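Local coordinates for gasdermin (Bradyrhizobium tropiciagri, PDB 7N50), which probably forms membrane pores that kill the bacterial cell as part of an immune response, at residues 161-167 with 200-206. Numbering follows the deposited sequence.
Sequences RGIRISV and SYAFLAA
Antiparallel strand pairing alternates hydrogen-bonded and non-hydrogen-bonded pairs, and residues 161-167 follow this rule against 200-206 even though their start bulges against another neighbour, strand 112-124. The axes of 162-167 and 201-205 approach to 4.7 Å, their N-to-C directions 172° apart. At Arg161, a chain corner with near-helical backbone angles (-82/-26), Ala205 N donates to Arg161 O (2.9 Å), while the side chain (chi1 t, chi2 p) folds back so that Arg161 NE donates to Ala205 O at 2.7 Å; a water links Arg161 NH2 (3.2 Å) to the same Ala205 O (2.9 Å). Gly162 (166/-155), non-hydrogen-bonded opposite Leu204 (CA-CA 4.4 Å), has no CB to strike Phe203 O; Gly162 CA makes a CA-H...O contact with Phe203 O (3.2 Å). Regular extended strand then resumes. Ile163 pairs with Phe203 (Ile163 N to Phe203 O 3.0 Å, Phe203 N to Ile163 O 2.8 Å). Arg164 sits opposite Ala202 (CA-CA 4.3 Å), its guanidinium salt-bridged to Glu196, which also bonds Ser200 OG. On the other face, Ile165 pairs with Tyr201 (Ile165 N to Tyr201 O and Tyr201 N to Ile165 O, both 2.8 Å); with chi1 p, Ile165 CD1 lies 3.7 Å from Phe203 CE1, at the ring edge. Val167 CG2 touches Tyr201 CD1 (4.5 Å). The pairing joins strand 150-168 to strand 201-205 within the mixed sheet: strand 112-124 flanks 161-167, Arg161 and Gly162 both facing Val118 in a classic bulge, strand 192-195 borders 201-205, and helix 80-91 packs Met87 and Val90 on the Ile163, Ile165 and Phe203 face.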
ATOM      1  N   ARG A 161       9.485   6.240   2.309  1.00 12.93           N
ATOM      2  CA  ARG A 161       9.915   7.484   1.680  1.00 12.77           C
ATOM      3  C   ARG A 161       9.788   7.428   0.162  1.00 13.00           C
ATOM      4  O   ARG A 161       9.663   8.472  -0.480  1.00 13.42           O
ATOM      5  CB  ARG A 161      11.358   7.779   2.101  1.00 13.35           C
ATOM      6  CG  ARG A 161      11.899   9.083   1.576  1.00 17.29           C
ATOM      7  CD  ARG A 161      11.227  10.269   2.248  1.00 17.32           C
ATOM      8  NE  ARG A 161      11.877  11.493   1.817  1.00 18.14           N
ATOM      9  CZ  ARG A 161      12.981  11.963   2.381  1.00 16.93           C
ATOM     10  NH1 ARG A 161      13.430  11.469   3.530  1.00 20.46           N
ATOM     11  NH2 ARG A 161      13.649  12.933   1.771  1.00 23.11           N
ATOM     12  N   GLY A 162       9.854   6.243  -0.430  1.00 11.88           N
ATOM     13  CA  GLY A 162       9.691   6.133  -1.872  1.00 13.85           C
ATOM     14  C   GLY A 162      10.148   4.771  -2.345  1.00 13.50           C
ATOM     15  O   GLY A 162      10.115   3.802  -1.591  1.00 12.40           O
ATOM     16  N   ILE A 163      10.539   4.727  -3.632  1.00 11.73           N
ATOM     17  CA  ILE A 163      10.938   3.495  -4.309  1.00 11.01           C
ATOM     18  C   ILE A 163      12.301   3.712  -4.957  1.00 13.73           C
ATOM     19  O   ILE A 163      12.564   4.780  -5.518  1.00 15.29           O
ATOM     20  CB  ILE A 163       9.910   3.081  -5.384  1.00 13.85           C
ATOM     21  CG1 ILE A 163       8.582   2.753  -4.731  1.00 17.19           C
ATOM     22  CG2 ILE A 163      10.396   1.892  -6.215  1.00 20.78           C
ATOM     23  CD1 ILE A 163       7.438   2.745  -5.775  1.00 24.48           C
ATOM     24  N   ARG A 164      13.148   2.690  -4.921  1.00 13.37           N
ATOM     25  CA  ARG A 164      14.467   2.707  -5.557  1.00 13.27           C
ATOM     26  C   ARG A 164      14.460   1.659  -6.668  1.00 13.25           C
ATOM     27  O   ARG A 164      13.976   0.545  -6.462  1.00 14.91           O
ATOM     28  CB  ARG A 164      15.568   2.393  -4.531  1.00 14.74           C
ATOM     29  CG  ARG A 164      16.993   2.363  -5.086  1.00 28.24           C
ATOM     30  CD  ARG A 164      18.086   2.518  -3.995  1.00 35.98           C
ATOM     31  NE  ARG A 164      17.612   2.239  -2.648  1.00 45.55           N
ATOM     32  CZ  ARG A 164      17.597   3.094  -1.630  1.00 28.66           C
ATOM     33  NH1 ARG A 164      18.079   4.333  -1.736  1.00 26.96           N
ATOM     34  NH2 ARG A 164      17.085   2.696  -0.471  1.00 37.11           N
ATOM     35  N   ILE A 165      14.967   2.012  -7.848  1.00 12.42           N
ATOM     36  CA  ILE A 165      15.075   1.017  -8.910  1.00 11.83           C
ATOM     37  C   ILE A 165      16.474   0.954  -9.500  1.00 13.15           C
ATOM     38  O   ILE A 165      17.210   1.943  -9.545  1.00 15.93           O
ATOM     39  CB  ILE A 165      14.075   1.263 -10.055  1.00 11.96           C
ATOM     40  CG1 ILE A 165      14.376   2.589 -10.770  1.00 15.00           C
ATOM     41  CG2 ILE A 165      12.625   1.178  -9.527  1.00 15.11           C
ATOM     42  CD1 ILE A 165      13.524   2.816 -12.013  1.00 14.32           C
ATOM     43  N   SER A 166      16.805  -0.230 -10.018  1.00 12.79           N
ATOM     44  CA  SER A 166      17.952  -0.448 -10.887  1.00 13.36           C
ATOM     45  C   SER A 166      17.428  -0.941 -12.234  1.00 13.25           C
ATOM     46  O   SER A 166      16.507  -1.772 -12.291  1.00 17.28           O
ATOM     47  CB  SER A 166      18.899  -1.466 -10.281  1.00 18.64           C
ATOM     48  OG  SER A 166      19.572  -0.911  -9.158  1.00 36.10           O
ATOM     49  N   VAL A 167      17.982  -0.390 -13.311  1.00 13.58           N
ATOM     50  CA  VAL A 167      17.504  -0.636 -14.665  1.00 14.70           C
ATOM     51  C   VAL A 167      18.518  -1.511 -15.378  1.00 14.20           C
ATOM     52  O   VAL A 167      19.709  -1.201 -15.368  1.00 14.93           O
ATOM     53  CB  VAL A 167      17.312   0.693 -15.418  1.00 15.44           C
ATOM     54  CG1 VAL A 167      16.691   0.462 -16.762  1.00 18.47           C
ATOM     55  CG2 VAL A 167      16.403   1.661 -14.592  1.00 16.38           C
ATOM     56  N   SER A 200      21.514   3.309  -9.367  1.00 24.17           N
ATOM     57  CA  SER A 200      20.079   3.195  -9.204  1.00 20.48           C
ATOM     58  C   SER A 200      19.428   4.580  -9.243  1.00 22.02           C
ATOM     59  O   SER A 200      20.095   5.621  -9.162  1.00 22.98           O
ATOM     60  CB  SER A 200      19.751   2.497  -7.880  1.00 26.36           C
ATOM     61  OG  SER A 200      20.364   3.170  -6.791  1.00 40.74           O
ATOM     62  N   TYR A 201      18.106   4.585  -9.369  1.00 16.79           N
ATOM     63  CA  TYR A 201      17.305   5.800  -9.275  1.00 12.72           C
ATOM     64  C   TYR A 201      16.364   5.705  -8.087  1.00 15.45           C
ATOM     65  O   TYR A 201      15.709   4.672  -7.887  1.00 16.55           O
ATOM     66  CB  TYR A 201      16.494   6.038 -10.539  1.00 15.22           C
ATOM     67  CG  TYR A 201      17.388   6.317 -11.709  1.00 17.01           C
ATOM     68  CD1 TYR A 201      17.937   5.267 -12.429  1.00 17.19           C
ATOM     69  CD2 TYR A 201      17.689   7.616 -12.082  1.00 15.96           C
ATOM     70  CE1 TYR A 201      18.769   5.519 -13.501  1.00 21.10           C
ATOM     71  CE2 TYR A 201      18.534   7.881 -13.167  1.00 19.48           C
ATOM     72  CZ  TYR A 201      19.059   6.814 -13.866  1.00 18.78           C
ATOM     73  OH  TYR A 201      19.895   7.043 -14.936  1.00 20.81           O
ATOM     74  N   ALA A 202      16.231   6.804  -7.343  1.00 15.81           N
ATOM     75  CA  ALA A 202      15.285   6.866  -6.243  1.00 15.40           C
ATOM     76  C   ALA A 202      14.171   7.838  -6.604  1.00 12.62           C
ATOM     77  O   ALA A 202      14.441   8.958  -7.059  1.00 17.57           O
ATOM     78  CB  ALA A 202      15.962   7.269  -4.927  1.00 15.22           C
ATOM     79  N   PHE A 203      12.949   7.398  -6.412  1.00 11.75           N
ATOM     80  CA  PHE A 203      11.740   8.203  -6.554  1.00 11.99           C
ATOM     81  C   PHE A 203      11.254   8.463  -5.139  1.00 12.88           C
ATOM     82  O   PHE A 203      10.695   7.558  -4.503  1.00 14.09           O
ATOM     83  CB  PHE A 203      10.662   7.463  -7.353  1.00 14.35           C
ATOM     84  CG  PHE A 203      11.032   7.200  -8.806  1.00 14.63           C
ATOM     85  CD1 PHE A 203      11.909   6.175  -9.157  1.00 15.40           C
ATOM     86  CD2 PHE A 203      10.452   7.963  -9.813  1.00 15.72           C
ATOM     87  CE1 PHE A 203      12.236   5.953 -10.478  1.00 16.11           C
ATOM     88  CE2 PHE A 203      10.768   7.725 -11.170  1.00 16.01           C
ATOM     89  CZ  PHE A 203      11.652   6.720 -11.489  1.00 15.61           C
ATOM     90  N   LEU A 204      11.422   9.699  -4.675  1.00 14.24           N
ATOM     91  CA  LEU A 204      11.293  10.035  -3.261  1.00 13.40           C
ATOM     92  C   LEU A 204      10.259  11.125  -3.043  1.00 14.05           C
ATOM     93  O   LEU A 204      10.351  12.197  -3.654  1.00 16.34           O
ATOM     94  CB  LEU A 204      12.616  10.512  -2.681  1.00 16.49           C
ATOM     95  CG  LEU A 204      13.806   9.563  -2.821  1.00 17.80           C
ATOM     96  CD1 LEU A 204      15.060  10.267  -2.343  1.00 22.24           C
ATOM     97  CD2 LEU A 204      13.509   8.307  -2.000  1.00 19.39           C
ATOM     98  N   ALA A 205       9.317  10.859  -2.143  1.00 14.45           N
ATOM     99  CA  ALA A 205       8.517  11.927  -1.558  1.00 14.65           C
ATOM    100  C   ALA A 205       9.394  12.737  -0.590  1.00 16.68           C
ATOM    101  O   ALA A 205      10.545  12.385  -0.331  1.00 19.13           O
ATOM    102  CB  ALA A 205       7.296  11.332  -0.849  1.00 16.07           C
ATOM    103  N   ALA A 206       8.874  13.856  -0.055  1.00 18.29           N
ATOM    104  CA  ALA A 206       9.685  14.658   0.876  1.00 16.70           C
ATOM    105  C   ALA A 206       9.682  14.093   2.285  1.00 19.63           C
ATOM    106  O   ALA A 206      10.552  14.434   3.091  1.00 24.44           O
ATOM    107  CB  ALA A 206       9.194  16.110   0.924  1.00 20.45           C
TER
HETATM  108  O   HOH W   1      12.892  13.912  -1.164  1.00 27.18           O